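Local coordinates for protein putative phophotriesterase (PDB 3RHG) that probably hydrolyses ester bonds as a zinc-dependent member of the phosphotriesterase family, holding two divalent metal ions in each subunit, at residues M17-P22 and N82-L87; P268-T273 and N314-L319; L291-F296 and G310-V315. All blocks are in the same frame, centred on the assembly; numbering follows the deposited sequence. Where two conformers were deposited one is given.

Contact 1 of 3, residues M17-P22 and N82-L87; sequences MGLTLP and NNFKEL
Phe-84 lays its ring against Leu-19 and Leu-21 of the strand. From CB the side chain leaves with CG anti to the backbone N (chi1 177°), which carries the ring out from the helix toward the strand. CG lies near Leu-21 CD1, and CD1 of the ring approaches that same methyl to 3.7 Å. At CE1 the ring is touched by two residues: Leu-21 CG stands 3.6 Å away and Leu-19 CG, in one of two conformers of that leucine, 3.8 Å. CZ, the far end, comes 3.4 Å from Leu-19 O, an approach oblique to the ring, while Thr-20 CA lies at the ring's edge.

The methyl Leu-21 CD1 sits over one face of the Phe-84 ring, 3.8 Å from the ring centroid and 20° off the normal, offset toward the rim: a CH-pi contact. The CB bonds of Leu-19 and Leu-21 both point toward the helix, and a leucine's forked end offers CG and methyls to cover a flat ring. Thr-20 between them turns away and bonds Gly-18 O through OG1.

Strand 19-24, helix 74-86 and strand 89-94 form the first beta-alpha-beta unit of the (beta/alpha)8 barrel, the two strands paired by backbone bonds. Leu-19 also touches Pro-313 of helix 311-322, and helix 336-343 covers Thr-20.

Contact 2 of 3, residues P268-T273 and N314-L319; sequences PSVMDT and NVFLSL
Val-270 CG1 meets two residues of helix 311-322 at once: Leu-319 CD1 at 3.6 Å and, less closely, Phe-316 CD1 at 4.1 Å. With chi1 at 172°, this methyl stands opposite the backbone N across the CA-CB bond and projects to the facing helix. A beta-branched residue suits the place, for it offers a methyl close to its own backbone where the helices draw near.

The side chains of Phe-316 and Val-270 slide past each other in opposite directions. The phenylalanine presents its edge rather than a face: Val-270 CG1 and Thr-273 O both lie near the ring plane, the latter 3.8 Å from Phe-316 CZ. Thr-273 crosses the phenylalanine side chain at about a right angle, its CG2 methyl 3.9 Å from Phe-316 CE1.

Leu-319 points its CD1 branch between Val-270 and Met-271. The methionine starts away from the facing helix, but bends at chi2 (-50°) and chi3 (-67°) bring SD back to 3.9 Å from Leu-319 CD1, a return that an unbranched, flexible chain makes easily.

The polar groups at the start of helix 270-282 are paired locally. Ser-269 and Asp-272 form a capping box: Asp-272 N donates to Ser-269 OG at 3.0 Å, and Ser-269 N to Asp-272 OD2. Across the contact the touching groups are mostly apolar, so van der Waals packing and shape probably do most of the work, and the packing continues into the second subunit, whose Tyr-60 meets Val-270 and whose Tyr-39 meets Leu-319.

Contact 3 of 3, residues L291-F296 and G310-V315; sequences LSHDVF and GFVPNV. With ZN (zinc ion), chain B; BEZ (benzoic acid), chain D.
The imidazole of His-293 points NE2 at the first turn of helix 311-322 and accepts a hydrogen bond from Val-312 N, 2.9 Å long and nearly straight at 168°. A chi1 of -54° sets CG opposite the carbonyl carbon and chi2 of 89° turns the ring, together bringing NE2 to the helix. The donor is tilted out of the ring plane. Histidine probably suits the place because it can accept at NE2 while ND1, which has a hydrogen-bonding partner elsewhere, donates. A main-chain N-H in a helix's first turn has no carbonyl of that helix to bind, and the imidazole fills that role.

Val-312 also covers the ring. Its CG2 lies over one face, 3.8 Å from the centroid of the His-293 ring and offset toward the rim, a CH-pi contact made by the residue whose N-H is bound. Pro-313 CD is at the ring's edge, near CE1. Phe-311 CB lies 3.6 Å from His-293 NE2. The other valine branch, Val-312 CG1, turns to Leu-291 CB at 3.8 Å, so the forked side chain packs on the strand end and the histidine together.

Just beyond, Asp-294 faces the active site: OD1 binds one of the two zinc ions at 2.4 Å, together with His-23, His-25 and Glu-166, and OD2 lies 3.4 Å from C3 of the bound benzoic acid. Phe-296 CE2 touches C5 of that ligand.

Segment 291-296 leaves strand 289-291, the last of the barrel. Glu-24, at the end of strand 19-24, binds Ser-292 OG and the backbone N of His-293 and Val-295, while helix 311-322 backs the loop.

In the fold
All three contacts are largely buried, but they lie at increasing distance from the chain's centre in the order 3, 1, 2. Contacts 1 and 2 each include an exposed residue, Leu-87 and Met-271; contact 3 has none, carries a metal ligand, and is the one whose segments are joined by a hydrogen bond. Contacts 1 and 2 meet mostly through apolar groups, strand against helix and helix against helix. Contacts 2 and 3 share Asn-314 and Val-315 on helix 311-322, and both touch the second subunit; contact 1 does not. Contact 1 adjoins contact 3 where the barrel's first and last strands come together, with Pro-22 against Leu-291 and Ser-292, and Leu-87 reaches Gly-310.

Contact 1 of 3, residues M17-P22 and N82-L87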
loop_
_atom_site.group_PDB
_atom_site.type_symbol
_atom_site.label_atom_id
_atom_site.label_comp_id
_atom_site.label_asym_id
_atom_site.label_seq_id
_atom_site.Cartn_x
_atom_site.Cartn_y
_atom_site.Cartn_z
ATOM N N MET A 17 11.925 -26.502 -14.091
ATOM C CA MET A 17 11.939 -25.064 -13.762
ATOM C C MET A 17 11.389 -24.751 -12.367
ATOM O O MET A 17 11.800 -23.774 -11.739
ATOM C CB MET A 17 11.209 -24.269 -14.828
ATOM C CG MET A 17 11.958 -24.264 -16.142
ATOM S SD MET A 17 10.966 -23.516 -17.468
ATOM C CE MET A 17 10.640 -21.890 -16.788
ATOM N N GLY A 18 10.491 -25.591 -11.851
ATOM C CA GLY A 18 9.930 -25.322 -10.527
ATOM C C GLY A 18 9.267 -23.948 -10.401
ATOM O O GLY A 18 8.795 -23.382 -11.383
ATOM N N LEU A 19 9.194 -23.450 -9.172
ATOM C CA LEU A 19 8.591 -22.154 -8.893
ATOM C C LEU A 19 9.378 -21.083 -9.633
ATOM O O LEU A 19 10.594 -20.926 -9.415
ATOM C CB LEU A 19 8.595 -21.894 -7.386
ATOM C CG LEU A 19 8.065 -20.564 -6.844
ATOM C CD1 LEU A 19 6.615 -20.345 -7.277
ATOM C CD2 LEU A 19 8.204 -20.536 -5.315
ATOM N N THR A 20 8.675 -20.345 -10.497
ATOM C CA THR A 20 9.309 -19.450 -11.461
ATOM C C THR A 20 8.644 -18.078 -11.418
ATOM O O THR A 20 7.416 -17.969 -11.374
ATOM C CB THR A 20 9.143 -20.016 -12.881
ATOM O OG1 THR A 20 9.847 -21.262 -12.971
ATOM C CG2 THR A 20 9.756 -19.067 -13.934
ATOM N N LEU A 21 9.463 -17.032 -11.477
ATOM C CA LEU A 21 8.979 -15.642 -11.599
ATOM C C LEU A 21 9.380 -15.151 -12.985
ATOM O O LEU A 21 10.572 -14.986 -13.274
ATOM C CB LEU A 21 9.618 -14.764 -10.536
ATOM C CG LEU A 21 9.236 -15.074 -9.084
ATOM C CD1 LEU A 21 10.106 -14.219 -8.107
ATOM C CD2 LEU A 21 7.751 -14.808 -8.892
ATOM N N PRO A 22 8.390 -14.928 -13.851
ATOM C CA PRO A 22 8.662 -14.646 -15.277
ATOM C C PRO A 22 8.971 -13.200 -15.629
ATOM O O PRO A 22 9.303 -12.916 -16.793
ATOM C CB PRO A 22 7.363 -15.101 -15.975
ATOM C CG PRO A 22 6.299 -14.815 -14.928
ATOM C CD PRO A 22 6.960 -15.162 -13.588
ATOM N N ASN A 82 17.443 -14.745 -1.796
ATOM C CA ASN A 82 17.385 -15.820 -0.820
ATOM C C ASN A 82 15.982 -15.991 -0.242
ATOM O O ASN A 82 15.579 -17.109 0.096
ATOM C CB ASN A 82 18.465 -15.658 0.258
ATOM C CG ASN A 82 19.864 -15.970 -0.274
ATOM O OD1 ASN A 82 20.013 -16.662 -1.284
ATOM N ND2 ASN A 82 20.891 -15.451 0.398
ATOM N N ASN A 83 15.223 -14.898 -0.172
ATOM C CA ASN A 83 13.826 -14.973 0.254
ATOM C C ASN A 83 12.996 -15.840 -0.686
ATOM O O ASN A 83 12.124 -16.598 -0.252
ATOM C CB ASN A 83 13.212 -13.573 0.358
ATOM C CG ASN A 83 13.845 -12.745 1.469
ATOM O OD1 ASN A 83 14.154 -13.274 2.536
ATOM N ND2 ASN A 83 14.046 -11.447 1.222
ATOM N N PHE A 84 13.271 -15.723 -1.977
ATOM C CA PHE A 84 12.585 -16.513 -2.993
ATOM C C PHE A 84 13.057 -17.962 -2.911
ATOM O O PHE A 84 12.247 -18.906 -2.910
ATOM C CB PHE A 84 12.886 -15.909 -4.371
ATOM C CG PHE A 84 12.306 -16.672 -5.526
ATOM C CD1 PHE A 84 10.927 -16.883 -5.643
ATOM C CD2 PHE A 84 13.139 -17.096 -6.565
ATOM C CE1 PHE A 84 10.408 -17.550 -6.757
ATOM C CE2 PHE A 84 12.644 -17.758 -7.660
ATOM C CZ PHE A 84 11.278 -17.994 -7.764
ATOM N N LYS A 85 14.372 -18.139 -2.803
ATOM C CA LYS A 85 14.941 -19.474 -2.757
ATOM C C LYS A 85 14.400 -20.237 -1.548
ATOM O O LYS A 85 14.063 -21.419 -1.663
ATOM C CB LYS A 85 16.471 -19.374 -2.741
ATOM C CG LYS A 85 17.220 -20.684 -2.831
ATOM C CD LYS A 85 18.708 -20.417 -3.007
ATOM C CE LYS A 85 19.547 -21.562 -2.498
ATOM N NZ LYS A 85 21.001 -21.290 -2.708
ATOM N N GLU A 86 14.273 -19.588 -0.400
ATOM C CA GLU A 86 13.774 -20.259 0.802
ATOM C C GLU A 86 12.400 -20.850 0.664
ATOM O O GLU A 86 12.069 -21.746 1.366
ATOM C CB GLU A 86 13.716 -19.316 1.998
ATOM C CG GLU A 86 15.002 -18.911 2.560
ATOM C CD GLU A 86 14.891 -17.697 3.490
ATOM O OE1 GLU A 86 13.765 -17.354 3.914
ATOM O OE2 GLU A 86 15.947 -17.087 3.783
ATOM N N LEU A 87 11.595 -20.311 -0.235
ATOM C CA LEU A 87 10.209 -20.723 -0.447
ATOM C C LEU A 87 10.121 -21.804 -1.513
ATOM O O LEU A 87 9.024 -22.227 -1.907
ATOM C CB LEU A 87 9.376 -19.521 -0.906
ATOM C CG LEU A 87 9.323 -18.388 0.114
ATOM C CD1 LEU A 87 8.732 -17.141 -0.517
ATOM C CD2 LEU A 87 8.533 -18.815 1.355
#

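Contact 2 of 3, residues P268-T273 and N314-L319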
loop_
_atom_site.group_PDB
_atom_site.type_symbol
_atom_site.label_atom_id
_atom_site.label_comp_id
_atom_site.label_asym_id
_atom_site.label_seq_id
_atom_site.Cartn_x
_atom_site.Cartn_y
_atom_site.Cartn_z
ATOM N N PRO A 268 -2.585 -0.887 -9.162
ATOM C CA PRO A 268 -3.696 -1.573 -8.481
ATOM C C PRO A 268 -3.237 -2.193 -7.177
ATOM O O PRO A 268 -2.079 -2.600 -7.054
ATOM C CB PRO A 268 -4.128 -2.681 -9.455
ATOM C CG PRO A 268 -3.221 -2.598 -10.616
ATOM C CD PRO A 268 -2.318 -1.403 -10.514
ATOM N N SER A 269 -4.148 -2.282 -6.212
ATOM C CA SER A 269 -3.805 -2.899 -4.948
ATOM C C SER A 269 -3.713 -4.404 -5.137
ATOM O O SER A 269 -4.221 -4.954 -6.117
ATOM C CB SER A 269 -4.860 -2.593 -3.891
ATOM O OG SER A 269 -6.063 -3.278 -4.186
ATOM N N VAL A 270 -3.046 -5.066 -4.201
ATOM C CA VAL A 270 -2.991 -6.519 -4.215
ATOM C C VAL A 270 -4.396 -7.112 -4.246
ATOM O O VAL A 270 -4.669 -8.004 -5.048
ATOM C CB VAL A 270 -2.169 -7.075 -3.034
ATOM C CG1 VAL A 270 -2.296 -8.592 -2.982
ATOM C CG2 VAL A 270 -0.677 -6.642 -3.161
ATOM N N MET A 271 -5.291 -6.638 -3.373
ATOM C CA MET A 271 -6.649 -7.184 -3.356
ATOM C C MET A 271 -7.386 -6.945 -4.673
ATOM O O MET A 271 -8.178 -7.786 -5.089
ATOM C CB MET A 271 -7.473 -6.647 -2.174
ATOM C CG MET A 271 -7.001 -7.135 -0.810
ATOM S SD MET A 271 -6.779 -8.923 -0.680
ATOM C CE MET A 271 -8.457 -9.503 -0.820
ATOM N N ASP A 272 -7.135 -5.810 -5.334
ATOM C CA ASP A 272 -7.721 -5.561 -6.667
ATOM C C ASP A 272 -7.303 -6.692 -7.600
ATOM O O ASP A 272 -8.089 -7.197 -8.401
ATOM C CB ASP A 272 -7.193 -4.255 -7.312
ATOM C CG ASP A 272 -7.762 -2.981 -6.702
ATOM O OD1 ASP A 272 -8.894 -2.994 -6.156
ATOM O OD2 ASP A 272 -7.050 -1.927 -6.820
ATOM N N THR A 273 -6.025 -7.035 -7.554
ATOM C CA THR A 273 -5.481 -8.022 -8.504
ATOM C C THR A 273 -5.903 -9.445 -8.119
ATOM O O THR A 273 -6.127 -10.282 -8.989
ATOM C CB THR A 273 -3.980 -7.852 -8.616
ATOM O OG1 THR A 273 -3.753 -6.561 -9.204
ATOM C CG2 THR A 273 -3.356 -8.915 -9.526
ATOM N N ASN A 314 4.112 -16.624 -1.746
ATOM C CA ASN A 314 3.730 -16.754 -0.376
ATOM C C ASN A 314 2.413 -16.083 0.003
ATOM O O ASN A 314 1.606 -16.697 0.602
ATOM C CB ASN A 314 4.859 -16.229 0.496
ATOM C CG ASN A 314 5.039 -17.009 1.752
ATOM O OD1 ASN A 314 4.479 -18.065 1.928
ATOM N ND2 ASN A 314 5.817 -16.479 2.635
ATOM N N VAL A 315 2.209 -14.833 -0.367
ATOM C CA VAL A 315 1.002 -14.117 -0.005
ATOM C C VAL A 315 -0.081 -14.109 -1.065
ATOM O O VAL A 315 -1.205 -14.430 -0.798
ATOM C CB VAL A 315 1.324 -12.676 0.354
ATOM C CG1 VAL A 315 0.073 -11.891 0.612
ATOM C CG2 VAL A 315 2.238 -12.662 1.544
ATOM N N PHE A 316 0.280 -13.784 -2.288
ATOM C CA PHE A 316 -0.748 -13.727 -3.338
ATOM C C PHE A 316 -1.474 -15.083 -3.518
ATOM O O PHE A 316 -2.709 -15.116 -3.624
ATOM C CB PHE A 316 -0.162 -13.247 -4.666
ATOM C CG PHE A 316 -1.206 -12.941 -5.698
ATOM C CD1 PHE A 316 -1.905 -11.740 -5.647
ATOM C CD2 PHE A 316 -1.482 -13.848 -6.727
ATOM C CE1 PHE A 316 -2.888 -11.431 -6.595
ATOM C CE2 PHE A 316 -2.467 -13.558 -7.699
ATOM C CZ PHE A 316 -3.163 -12.319 -7.634
ATOM N N LEU A 317 -0.723 -16.188 -3.549
ATOM C CA LEU A 317 -1.357 -17.505 -3.707
ATOM C C LEU A 317 -2.264 -17.840 -2.517
ATOM O O LEU A 317 -3.297 -18.502 -2.699
ATOM C CB LEU A 317 -0.314 -18.614 -3.941
ATOM C CG LEU A 317 0.514 -18.452 -5.231
ATOM C CD1 LEU A 317 1.382 -19.698 -5.486
ATOM C CD2 LEU A 317 -0.369 -18.183 -6.433
ATOM N N SER A 318 -1.890 -17.397 -1.308
ATOM C CA SER A 318 -2.740 -17.587 -0.108
ATOM C C SER A 318 -4.021 -16.781 -0.217
ATOM O O SER A 318 -5.107 -17.247 0.163
ATOM C CB SER A 318 -2.007 -17.160 1.172
ATOM O OG SER A 318 -1.018 -18.096 1.505
ATOM N N LEU A 319 -3.893 -15.550 -0.709
ATOM C CA LEU A 319 -5.058 -14.722 -0.918
ATOM C C LEU A 319 -6.022 -15.337 -1.935
ATOM O O LEU A 319 -7.240 -15.263 -1.752
ATOM C CB LEU A 319 -4.642 -13.304 -1.329
ATOM C CG LEU A 319 -3.927 -12.491 -0.235
ATOM C CD1 LEU A 319 -3.526 -11.080 -0.761
ATOM C CD2 LEU A 319 -4.778 -12.405 1.039
#

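Contact 3 of 3, residues L291-F296 and G310-V315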
loop_
_atom_site.group_PDB
_atom_site.type_symbol
_atom_site.label_atom_id
_atom_site.label_comp_id
_atom_site.label_asym_id
_atom_site.label_seq_id
_atom_site.Cartn_x
_atom_site.Cartn_y
_atom_site.Cartn_z
ATOM N N LEU A 291 2.201 -14.586 -13.271
ATOM C CA LEU A 291 2.248 -13.670 -12.119
ATOM C C LEU A 291 3.679 -13.311 -11.786
ATOM O O LEU A 291 4.552 -14.170 -11.819
ATOM C CB LEU A 291 1.703 -14.381 -10.878
ATOM C CG LEU A 291 0.315 -15.008 -11.008
ATOM C CD1 LEU A 291 -0.061 -15.746 -9.724
ATOM C CD2 LEU A 291 -0.771 -14.002 -11.381
ATOM N N SER A 292 3.946 -12.043 -11.456
ATOM C CA SER A 292 5.291 -11.680 -11.033
ATOM C C SER A 292 5.227 -10.350 -10.252
ATOM O O SER A 292 4.123 -9.812 -10.036
ATOM C CB SER A 292 6.234 -11.593 -12.258
ATOM O OG SER A 292 7.477 -12.266 -12.019
ATOM N N HIS A 293 6.389 -9.844 -9.813
ATOM C CA HIS A 293 6.473 -8.635 -8.975
ATOM C C HIS A 293 6.980 -7.404 -9.736
ATOM O O HIS A 293 6.751 -6.279 -9.302
ATOM C CB HIS A 293 7.490 -8.849 -7.835
ATOM C CG HIS A 293 7.250 -10.070 -7.004
ATOM N ND1 HIS A 293 7.788 -11.299 -7.333
ATOM C CD2 HIS A 293 6.570 -10.249 -5.840
ATOM C CE1 HIS A 293 7.443 -12.188 -6.409
ATOM N NE2 HIS A 293 6.708 -11.578 -5.491
ATOM N N ASP A 294 7.741 -7.624 -10.811
ATOM C CA ASP A 294 8.415 -6.519 -11.505
ATOM C C ASP A 294 9.274 -5.683 -10.580
ATOM O O ASP A 294 9.268 -4.454 -10.684
ATOM C CB ASP A 294 7.420 -5.627 -12.282
ATOM C CG ASP A 294 8.105 -4.770 -13.328
ATOM O OD1 ASP A 294 9.202 -5.173 -13.796
ATOM O OD2 ASP A 294 7.564 -3.675 -13.683
ATOM N N VAL A 295 10.016 -6.322 -9.678
ATOM C CA VAL A 295 10.993 -5.581 -8.871
ATOM C C VAL A 295 11.891 -4.799 -9.832
ATOM O O VAL A 295 12.493 -5.386 -10.727
ATOM C CB VAL A 295 11.840 -6.509 -7.977
ATOM C CG1 VAL A 295 13.021 -5.736 -7.349
ATOM C CG2 VAL A 295 10.962 -7.133 -6.894
ATOM N N PHE A 296 11.979 -3.478 -9.660
ATOM C CA PHE A 296 12.801 -2.685 -10.564
ATOM C C PHE A 296 13.336 -1.428 -9.901
ATOM O O PHE A 296 14.023 -0.635 -10.553
ATOM C CB PHE A 296 12.050 -2.348 -11.867
ATOM C CG PHE A 296 11.077 -1.177 -11.768
ATOM C CD1 PHE A 296 11.421 0.064 -12.306
ATOM C CD2 PHE A 296 9.804 -1.334 -11.194
ATOM C CE1 PHE A 296 10.534 1.162 -12.240
ATOM C CE2 PHE A 296 8.894 -0.257 -11.121
ATOM C CZ PHE A 296 9.252 0.986 -11.662
ATOM N N GLY A 310 9.388 -12.855 -2.576
ATOM C CA GLY A 310 8.642 -13.968 -1.997
ATOM C C GLY A 310 7.143 -13.723 -1.957
ATOM O O GLY A 310 6.362 -14.605 -1.608
ATOM N N PHE A 311 6.724 -12.526 -2.324
ATOM C CA PHE A 311 5.350 -12.101 -2.090
ATOM C C PHE A 311 4.300 -12.858 -2.929
ATOM O O PHE A 311 3.266 -13.317 -2.414
ATOM C CB PHE A 311 5.225 -10.595 -2.320
ATOM C CG PHE A 311 3.874 -10.051 -1.944
ATOM C CD1 PHE A 311 3.603 -9.692 -0.626
ATOM C CD2 PHE A 311 2.868 -9.935 -2.893
ATOM C CE1 PHE A 311 2.343 -9.207 -0.259
ATOM C CE2 PHE A 311 1.610 -9.457 -2.541
ATOM C CZ PHE A 311 1.345 -9.090 -1.219
ATOM N N VAL A 312 4.550 -12.991 -4.223
ATOM C CA VAL A 312 3.615 -13.724 -5.098
ATOM C C VAL A 312 3.393 -15.160 -4.623
ATOM O O VAL A 312 2.253 -15.560 -4.356
ATOM C CB VAL A 312 4.029 -13.625 -6.591
ATOM C CG1 VAL A 312 3.352 -14.720 -7.438
ATOM C CG2 VAL A 312 3.666 -12.250 -7.134
ATOM N N PRO A 313 4.432 -15.953 -4.492
ATOM C CA PRO A 313 4.219 -17.330 -4.059
ATOM C C PRO A 313 3.698 -17.481 -2.640
ATOM O O PRO A 313 3.002 -18.404 -2.357
ATOM C CB PRO A 313 5.572 -18.004 -4.263
ATOM C CG PRO A 313 6.516 -16.961 -4.506
ATOM C CD PRO A 313 5.830 -15.703 -4.860
ATOM N N ASN A 314 4.112 -16.624 -1.746
ATOM C CA ASN A 314 3.730 -16.754 -0.376
ATOM C C ASN A 314 2.413 -16.083 0.003
ATOM O O ASN A 314 1.606 -16.697 0.602
ATOM C CB ASN A 314 4.859 -16.229 0.496
ATOM C CG ASN A 314 5.039 -17.009 1.752
ATOM O OD1 ASN A 314 4.479 -18.065 1.928
ATOM N ND2 ASN A 314 5.817 -16.479 2.635
ATOM N N VAL A 315 2.209 -14.833 -0.367
ATOM C CA VAL A 315 1.002 -14.117 -0.005
ATOM C C VAL A 315 -0.081 -14.109 -1.065
ATOM O O VAL A 315 -1.205 -14.430 -0.798
ATOM C CB VAL A 315 1.324 -12.676 0.354
ATOM C CG1 VAL A 315 0.073 -11.891 0.612
ATOM C CG2 VAL A 315 2.238 -12.662 1.544
HETATM ZN ZN ZN B . 9.833 -4.915 -16.050
HETATM C C BEZ D . 5.171 2.029 -16.320
HETATM O O1 BEZ D . 4.779 1.734 -17.470
HETATM O O2 BEZ D . 5.462 3.219 -16.052
HETATM C C1 BEZ D . 5.292 0.980 -15.262
HETATM C C2 BEZ D . 5.115 -0.372 -15.566
HETATM C C3 BEZ D . 5.248 -1.333 -14.566
HETATM C C4 BEZ D . 5.535 -0.947 -13.263
HETATM C C5 BEZ D . 5.697 0.402 -12.963
HETATM C C6 BEZ D . 5.583 1.371 -13.956
#